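PDB 7DP1: nitroreductase family protein from Sphingopyxis sp., which reduces nitro groups of dinitroaniline herbicides, using a bound FMN cofactor and NADPH as the probable source of electrons. Local coordinates for residues L138-S143 and A152-W157; P83-A88 and D194-S199; R36-A41 and Q159-L164. The protein carries 1 engineered substitution. All blocks are in the same frame, centred on the assembly; numbering follows the deposited sequence.

Overall arrangement
Following the chain from its N terminus, the first contributing segment is 36-41, on helix 31-41, which enters interaction 3 with a partner that lies much later. The loop segment 83-88 then opens interaction 2. Interaction 1 closes the shortest loop, between strand 136-143 and the helix 148-167 that follows it. Residues 159-164 of the same helix close interaction 3, and residues 194-199 at the start of strand 195-204 finally close interaction 2. Interaction 1 is thus nested inside both others, while interactions 2 and 3 cross without touching. Together they tie the long helix to the sheet and to helix 31-41, and fasten the loop 83-88 onto strand 195-204, the sheet neighbour of strand 136-143. All three also touch the second subunit.

Interaction 1 of 3, residues L138-S143 and A152-W157; sequences LFLHCS and ADMGMW. With FMN (flavin mononucleotide), chain D.
In this nitroreductase-family fold the long helix 148-167 packs against the central antiparallel sheet, roughly along strand 136-143, while its other side meets the second subunit. The two short segments run nearly antiparallel, at 150°, with their axes 10.2 Å apart. Asp-153 takes no part in gripping the strand; its OD1 accepts a hydrogen bond from Gly-47 N and lies 3.7 Å from methyl C8M of an FMN held largely by polar groups of the second subunit. Met-154 extends to the strand and then bends at its last torsion (chi3 -68°), so that CE turns to Cys-142 SG at 3.6 Å, while SD sits equally near SG and CB of that cysteine and touches Leu-140 CD1. Met-156 takes the opposite course: its extended chain carries SD to within 3.5 Å of the same flavin methyl C8M. One helix therefore offers one methionine to the sheet and another to the cofactor. In Trp-157, CG stands anti to the backbone N (chi1 179°), which sends the six-membered ring toward the strand, and Trp-53 stacks on the indole. Leu-140 slides past this ring, with both methyls close to CE3 and CZ3. Leu-138 instead meets it tip to tip, its CD1 lying near the ring plane at the edge, 3.7 Å from Trp-157 CH2.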
# COMPACT_ATOMS: atom_id res chain seq x y z
N LEU A 138 -12.56 10.88 1.17
CA LEU A 138 -11.14 11.24 1.13
C LEU A 138 -10.59 11.01 -0.25
O LEU A 138 -10.67 9.89 -0.78
CB LEU A 138 -10.33 10.42 2.15
CG LEU A 138 -8.81 10.57 2.17
CD1 LEU A 138 -8.31 10.44 3.59
CD2 LEU A 138 -8.14 9.50 1.31
N PHE A 139 -9.96 12.03 -0.80
CA PHE A 139 -9.30 11.90 -2.08
C PHE A 139 -7.81 11.90 -1.86
O PHE A 139 -7.22 12.88 -1.36
CB PHE A 139 -9.71 13.02 -3.03
CG PHE A 139 -11.12 12.90 -3.52
CD1 PHE A 139 -11.45 11.96 -4.47
CD2 PHE A 139 -12.11 13.75 -3.04
CE1 PHE A 139 -12.75 11.83 -4.94
CE2 PHE A 139 -13.41 13.64 -3.49
CZ PHE A 139 -13.74 12.68 -4.46
N LEU A 140 -7.20 10.77 -2.22
CA LEU A 140 -5.77 10.55 -2.01
C LEU A 140 -5.04 10.92 -3.27
O LEU A 140 -5.33 10.40 -4.34
CB LEU A 140 -5.51 9.08 -1.61
CG LEU A 140 -4.07 8.54 -1.59
CD1 LEU A 140 -3.15 9.43 -0.80
CD2 LEU A 140 -4.06 7.09 -1.02
N HIS A 141 -4.11 11.86 -3.15
CA HIS A 141 -3.37 12.29 -4.32
C HIS A 141 -1.91 12.57 -3.98
O HIS A 141 -1.52 12.54 -2.81
CB HIS A 141 -4.01 13.53 -4.92
CG HIS A 141 -4.18 14.65 -3.94
ND1 HIS A 141 -3.28 15.66 -3.82
CD2 HIS A 141 -5.18 14.90 -3.06
CE1 HIS A 141 -3.70 16.52 -2.89
NE2 HIS A 141 -4.84 16.07 -2.41
N CYS A 142 -1.12 12.84 -5.02
CA CYS A 142 0.31 13.11 -4.83
C CYS A 142 0.85 13.91 -6.00
O CYS A 142 0.18 14.09 -7.03
CB CYS A 142 1.10 11.80 -4.67
SG CYS A 142 1.04 10.71 -6.16
N SER A 143 2.08 14.38 -5.85
CA SER A 143 2.74 15.09 -6.94
C SER A 143 2.95 14.16 -8.12
O SER A 143 3.20 12.97 -7.93
CB SER A 143 4.08 15.65 -6.49
OG SER A 143 4.80 16.12 -7.62
N ALA A 152 3.31 2.75 -4.19
CA ALA A 152 3.19 1.69 -3.19
C ALA A 152 3.18 2.29 -1.78
O ALA A 152 2.43 1.82 -0.92
CB ALA A 152 4.32 0.64 -3.35
N ASP A 153 3.98 3.34 -1.56
CA ASP A 153 3.99 4.08 -0.29
C ASP A 153 2.58 4.57 0.03
O ASP A 153 2.14 4.51 1.17
CB ASP A 153 4.92 5.30 -0.33
CG ASP A 153 6.38 4.95 -0.57
OD1 ASP A 153 6.81 3.81 -0.28
OD2 ASP A 153 7.12 5.87 -1.02
N MET A 154 1.87 5.07 -0.97
CA MET A 154 0.51 5.54 -0.73
C MET A 154 -0.42 4.41 -0.26
O MET A 154 -1.26 4.60 0.64
CB MET A 154 -0.08 6.21 -1.99
CG MET A 154 0.60 7.55 -2.35
SD MET A 154 -0.34 8.54 -3.56
CE MET A 154 -0.22 7.53 -5.03
N GLY A 155 -0.27 3.24 -0.88
CA GLY A 155 -1.05 2.06 -0.49
C GLY A 155 -0.78 1.72 0.97
O GLY A 155 -1.69 1.40 1.74
N MET A 156 0.48 1.82 1.35
CA MET A 156 0.86 1.52 2.73
C MET A 156 0.10 2.44 3.66
O MET A 156 -0.47 2.00 4.66
CB MET A 156 2.37 1.67 2.92
CG MET A 156 3.17 0.59 2.18
SD MET A 156 4.93 0.97 2.27
CE MET A 156 5.47 0.06 0.80
N TRP A 157 0.08 3.72 3.32
CA TRP A 157 -0.69 4.71 4.12
C TRP A 157 -2.18 4.43 4.10
O TRP A 157 -2.83 4.38 5.15
CB TRP A 157 -0.45 6.12 3.61
CG TRP A 157 -1.22 7.16 4.36
CD1 TRP A 157 -0.88 7.71 5.56
CD2 TRP A 157 -2.44 7.82 3.95
NE1 TRP A 157 -1.80 8.67 5.92
CE2 TRP A 157 -2.77 8.76 4.96
CE3 TRP A 157 -3.29 7.69 2.84
CZ2 TRP A 157 -3.92 9.58 4.90
CZ3 TRP A 157 -4.44 8.51 2.78
CH2 TRP A 157 -4.74 9.44 3.81
N1 FMN D . 15.29 1.43 4.48
C2 FMN D . 16.60 1.10 4.23
O2 FMN D . 17.43 1.27 5.12
N3 FMN D . 16.97 0.57 3.01
C4 FMN D . 16.05 0.35 2.02
O4 FMN D . 16.42 -0.14 0.94
C4A FMN D . 14.71 0.70 2.27
N5 FMN D . 13.73 0.52 1.32
C5A FMN D . 12.42 0.83 1.59
C6 FMN D . 11.45 0.62 0.63
C7 FMN D . 10.13 0.94 0.90
C7M FMN D . 9.09 0.68 -0.15
C8 FMN D . 9.77 1.47 2.13
C8M FMN D . 8.32 1.77 2.43
C9 FMN D . 10.73 1.68 3.10
C9A FMN D . 12.06 1.35 2.83
N10 FMN D . 13.05 1.56 3.78
C10 FMN D . 14.35 1.23 3.50
C1' FMN D . 12.73 2.11 5.14
C2' FMN D . 12.45 3.61 5.12
O2' FMN D . 13.65 4.34 5.09
C3' FMN D . 11.66 3.94 6.39
O3' FMN D . 10.40 3.30 6.34
C4' FMN D . 11.44 5.43 6.62
O4' FMN D . 12.71 6.01 6.87
C5' FMN D . 10.59 5.59 7.88
O5' FMN D . 11.22 4.92 8.97
P FMN D . 10.45 3.78 9.83
O1P FMN D . 11.48 3.20 10.77
O2P FMN D . 9.30 4.33 10.64
O3P FMN D . 9.85 2.80 8.86

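Interaction 2 of 3, residues P83-A88 and D194-S199; sequences PEYDIA and DQILFS. Engineered in segment 83-88: Ala-88 (natural residue Tyr).
Two different first torsions direct adjacent side chains of the loop onto the same strand: Glu-84 sets CG beside its backbone N and then bends at chi2 (-71°), whereas Tyr-85 places its ring in the crowded position between N and the carbonyl carbon (chi1 53°). The bend lays the glutamate CG against Leu-197 O and brings OE2 to the backbone N of Leu-197, a nearly straight hydrogen bond of 2.7 Å (168° at the hydrogen) that uses the anti lone pair. Its other oxygen, OE1, forms a salt bridge with Arg-186, so both oxygens of the carboxylate are held. Ile-196 slides past the glutamate, its CG1 lying 3.4 Å from Glu-84 OE2. Tyr-85 points its hydroxyl at the strand, where OH donates to Phe-198 O over a very short 2.4 Å, in the carbonyl plane and on a lone pair. Leu-197 O also lies in plane at the ring edge, 3.3 Å from Tyr-85 CE2. The accepting carbonyl belongs to a classic beta bulge, in which Phe-198 and Ser-199 both face Leu-140; the engineered Ala-88 lies outside the contact. Phe-198 itself belongs to the FMN pocket, its ring touching Leu-140 of strand 136-143 and Trp-151 and Met-154 of helix 148-167, while Tyr-85 meets Trp-151 edge-to-face.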
# COMPACT_ATOMS: atom_id res chain seq x y z
N PRO A 83 -9.69 9.95 -17.73
CA PRO A 83 -8.89 9.00 -16.93
C PRO A 83 -7.59 9.63 -16.46
O PRO A 83 -6.93 10.24 -17.29
CB PRO A 83 -8.64 7.85 -17.92
CG PRO A 83 -9.67 8.02 -18.97
CD PRO A 83 -9.88 9.49 -19.11
N GLU A 84 -7.24 9.52 -15.17
CA GLU A 84 -5.97 10.02 -14.66
C GLU A 84 -4.82 9.11 -15.09
O GLU A 84 -3.67 9.56 -15.23
CB GLU A 84 -5.97 10.10 -13.12
CG GLU A 84 -6.68 11.26 -12.48
CD GLU A 84 -5.96 12.59 -12.66
OE1 GLU A 84 -6.13 13.21 -13.73
OE2 GLU A 84 -5.24 13.03 -11.73
N TYR A 85 -5.14 7.84 -15.27
CA TYR A 85 -4.17 6.80 -15.60
C TYR A 85 -4.95 5.54 -16.00
O TYR A 85 -6.17 5.58 -16.10
CB TYR A 85 -3.26 6.50 -14.41
CG TYR A 85 -4.04 6.20 -13.15
CD1 TYR A 85 -4.50 4.91 -12.88
CD2 TYR A 85 -4.34 7.21 -12.23
CE1 TYR A 85 -5.23 4.63 -11.73
CE2 TYR A 85 -5.07 6.93 -11.07
CZ TYR A 85 -5.51 5.64 -10.83
OH TYR A 85 -6.23 5.36 -9.69
N ASP A 86 -4.25 4.43 -16.18
CA ASP A 86 -4.91 3.15 -16.45
C ASP A 86 -5.32 2.45 -15.16
O ASP A 86 -4.45 1.98 -14.40
CB ASP A 86 -3.97 2.24 -17.23
CG ASP A 86 -3.88 2.61 -18.68
OD1 ASP A 86 -4.67 3.47 -19.12
OD2 ASP A 86 -3.02 2.05 -19.39
N ILE A 87 -6.62 2.39 -14.90
CA ILE A 87 -7.10 1.80 -13.65
C ILE A 87 -6.87 0.30 -13.67
O ILE A 87 -6.15 -0.25 -12.83
CB ILE A 87 -8.59 2.10 -13.41
CG1 ILE A 87 -8.82 3.62 -13.37
CG2 ILE A 87 -9.08 1.45 -12.13
CD1 ILE A 87 -10.23 4.03 -12.95
N ALA A 88 -7.48 -0.38 -14.63
CA ALA A 88 -7.15 -1.77 -14.89
C ALA A 88 -6.01 -1.80 -15.90
O ALA A 88 -5.95 -0.95 -16.79
CB ALA A 88 -8.35 -2.53 -15.41
N ASP A 194 -0.28 19.82 -11.20
CA ASP A 194 0.95 19.20 -10.73
C ASP A 194 0.61 17.98 -9.88
O ASP A 194 1.48 17.18 -9.54
CB ASP A 194 1.78 20.18 -9.91
CG ASP A 194 1.08 20.59 -8.62
OD1 ASP A 194 -0.06 21.09 -8.70
OD2 ASP A 194 1.66 20.37 -7.54
N GLN A 195 -0.66 17.89 -9.49
CA GLN A 195 -1.15 16.76 -8.70
C GLN A 195 -1.82 15.72 -9.59
O GLN A 195 -2.36 16.05 -10.66
CB GLN A 195 -2.16 17.23 -7.64
CG GLN A 195 -1.52 18.06 -6.56
CD GLN A 195 -0.60 17.22 -5.70
OE1 GLN A 195 -1.04 16.27 -5.05
NE2 GLN A 195 0.69 17.54 -5.73
N ILE A 196 -1.79 14.47 -9.15
CA ILE A 196 -2.54 13.42 -9.82
C ILE A 196 -3.40 12.69 -8.80
O ILE A 196 -2.94 12.38 -7.69
CB ILE A 196 -1.60 12.42 -10.58
CG1 ILE A 196 -2.40 11.27 -11.19
CG2 ILE A 196 -0.50 11.87 -9.66
CD1 ILE A 196 -1.63 10.44 -12.22
N LEU A 197 -4.65 12.44 -9.15
CA LEU A 197 -5.56 11.78 -8.23
C LEU A 197 -5.35 10.30 -8.35
O LEU A 197 -5.48 9.77 -9.45
CB LEU A 197 -7.02 12.13 -8.52
CG LEU A 197 -8.07 11.37 -7.71
CD1 LEU A 197 -8.00 11.74 -6.23
CD2 LEU A 197 -9.48 11.61 -8.25
N PHE A 198 -5.05 9.63 -7.24
CA PHE A 198 -4.95 8.17 -7.25
C PHE A 198 -6.34 7.56 -7.01
O PHE A 198 -6.87 6.84 -7.85
CB PHE A 198 -3.92 7.68 -6.20
CG PHE A 198 -4.07 6.22 -5.79
CD1 PHE A 198 -4.40 5.23 -6.70
CD2 PHE A 198 -3.83 5.84 -4.48
CE1 PHE A 198 -4.51 3.91 -6.31
CE2 PHE A 198 -3.94 4.52 -4.09
CZ PHE A 198 -4.29 3.56 -5.00
N SER A 199 -6.94 7.86 -5.87
CA SER A 199 -8.13 7.12 -5.50
C SER A 199 -8.98 7.90 -4.53
O SER A 199 -8.48 8.79 -3.83
CB SER A 199 -7.74 5.77 -4.90
OG SER A 199 -8.88 5.05 -4.47

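Interaction 3 of 3, residues R36-A41 and Q159-L164; sequences RIFEIA and QSVMLL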
# COMPACT_ATOMS: atom_id res chain seq x y z
N ARG A 36 -7.60 12.09 14.62
CA ARG A 36 -6.82 11.15 15.40
C ARG A 36 -6.42 9.91 14.55
O ARG A 36 -5.35 9.30 14.80
CB ARG A 36 -7.50 10.71 16.69
CG ARG A 36 -7.40 11.81 17.75
CD ARG A 36 -8.10 11.44 19.02
NE ARG A 36 -9.37 10.76 18.85
CZ ARG A 36 -10.54 11.35 19.00
NH1 ARG A 36 -10.60 12.64 19.31
NH2 ARG A 36 -11.66 10.66 18.87
N ILE A 37 -7.25 9.48 13.60
CA ILE A 37 -6.85 8.34 12.80
C ILE A 37 -5.65 8.72 11.90
O ILE A 37 -4.70 7.94 11.73
CB ILE A 37 -8.07 7.78 12.02
CG1 ILE A 37 -8.92 7.01 13.03
CG2 ILE A 37 -7.64 6.92 10.84
CD1 ILE A 37 -10.23 6.44 12.53
N PHE A 38 -5.68 9.92 11.33
CA PHE A 38 -4.63 10.37 10.44
C PHE A 38 -3.23 10.58 11.08
O PHE A 38 -2.23 10.29 10.42
CB PHE A 38 -5.10 11.65 9.75
CG PHE A 38 -6.26 11.45 8.79
CD1 PHE A 38 -6.44 10.26 8.09
CD2 PHE A 38 -7.18 12.47 8.59
CE1 PHE A 38 -7.52 10.11 7.20
CE2 PHE A 38 -8.25 12.34 7.71
CZ PHE A 38 -8.42 11.17 7.01
N GLU A 39 -3.13 11.04 12.34
CA GLU A 39 -1.77 11.19 12.94
C GLU A 39 -1.11 9.84 13.11
O GLU A 39 0.10 9.72 12.96
CB GLU A 39 -1.72 11.88 14.31
CG GLU A 39 -2.37 13.18 14.36
CD GLU A 39 -3.71 12.93 14.91
OE1 GLU A 39 -4.12 11.75 14.80
OE2 GLU A 39 -4.41 13.83 15.43
N ILE A 40 -1.91 8.82 13.46
CA ILE A 40 -1.37 7.47 13.62
C ILE A 40 -1.03 6.84 12.28
O ILE A 40 0.01 6.19 12.14
CB ILE A 40 -2.34 6.54 14.36
CG1 ILE A 40 -2.81 7.16 15.68
CG2 ILE A 40 -1.67 5.21 14.63
CD1 ILE A 40 -3.82 6.32 16.43
N ALA A 41 -1.88 7.05 11.28
CA ALA A 41 -1.63 6.52 9.93
C ALA A 41 -0.34 7.09 9.33
O ALA A 41 0.29 6.47 8.49
CB ALA A 41 -2.81 6.81 9.00
N GLN A 159 -3.90 1.68 3.47
CA GLN A 159 -4.27 0.52 4.28
C GLN A 159 -4.16 0.82 5.78
O GLN A 159 -4.92 0.31 6.59
CB GLN A 159 -3.40 -0.70 3.93
CG GLN A 159 -3.60 -1.93 4.82
CD GLN A 159 -4.93 -2.63 4.57
OE1 GLN A 159 -5.92 -2.03 4.09
NE2 GLN A 159 -4.98 -3.91 4.91
N SER A 160 -3.19 1.64 6.17
CA SER A 160 -3.15 2.06 7.58
C SER A 160 -4.46 2.75 7.97
O SER A 160 -5.07 2.43 9.01
CB SER A 160 -1.97 2.99 7.83
OG SER A 160 -0.76 2.30 7.56
N VAL A 161 -4.92 3.67 7.12
CA VAL A 161 -6.17 4.38 7.44
C VAL A 161 -7.36 3.43 7.53
O VAL A 161 -8.14 3.47 8.48
CB VAL A 161 -6.42 5.48 6.39
CG1 VAL A 161 -7.78 6.15 6.59
CG2 VAL A 161 -5.27 6.49 6.45
N MET A 162 -7.49 2.55 6.55
CA MET A 162 -8.63 1.65 6.49
C MET A 162 -8.68 0.73 7.72
O MET A 162 -9.75 0.45 8.26
CB MET A 162 -8.55 0.84 5.20
CG MET A 162 -8.81 1.70 3.96
SD MET A 162 -8.93 0.65 2.51
CE MET A 162 -7.20 0.42 2.15
N LEU A 163 -7.52 0.25 8.16
CA LEU A 163 -7.49 -0.58 9.36
C LEU A 163 -7.82 0.21 10.62
O LEU A 163 -8.54 -0.29 11.48
CB LEU A 163 -6.12 -1.22 9.51
CG LEU A 163 -5.85 -2.27 8.43
CD1 LEU A 163 -4.45 -2.83 8.57
CD2 LEU A 163 -6.89 -3.37 8.57
N LEU A 164 -7.32 1.45 10.72
CA LEU A 164 -7.63 2.29 11.89
C LEU A 164 -9.11 2.61 12.00
O LEU A 164 -9.66 2.72 13.10
CB LEU A 164 -6.83 3.59 11.82
CG LEU A 164 -5.35 3.41 12.12
CD1 LEU A 164 -4.50 4.62 11.64
CD2 LEU A 164 -5.15 3.17 13.60
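Segments 36-41 and 159-164, of helices 31-41 and 148-167, run at 136° to each other, with their axes 9.1 Å apart and the backbones drawing closest where Ala-41 CA and Ser-160 CA are 5.3 Å from each other. It is a buried, apolar helix-helix contact of the nitroreductase-family fold, joining the early helix to the long helix that also runs along the second subunit. Leu-164 carries much of it. With CG beside its backbone N (chi1 -73°), the side chain packs among Ile-37, Ile-40 and Ala-41, and its CD1 comes within 3.3 Å of Ile-37 O and 3.6 Å of Ala-41 N, over the helical hydrogen bond that links those two backbone atoms. Ile-37 lies alongside this leucine but runs the opposite way: CG2 packs on Leu-164 CB at 3.6 Å, and CD1 reaches on to the leucine carbonyl. An alanine in place of Ile-37 would lose both branches and would probably loosen the packing along Leu-164, disturbing the spacing of the two helices. At the close end of the crossing, the small Ala-41 and Ser-160 allow the near approach, meeting through their CB atoms, while the serine hydroxyl is engaged with Met-156 O of its own helix and with Gln-159 NE2 of the second subunit. Val-161 divides its two methyls between neighbours. CG2 rests 3.6 Å from Ala-41 CB. CG1, anti to the backbone N (chi1 174°), instead reaches the aromatic ring of Phe-38, a residue that leaves its helix pointing away from the partner yet swings its ring back beside it; the methyl lies near the ring plane at the edge, with Val-161 CG1 4.0 Å from Phe-38 CE1.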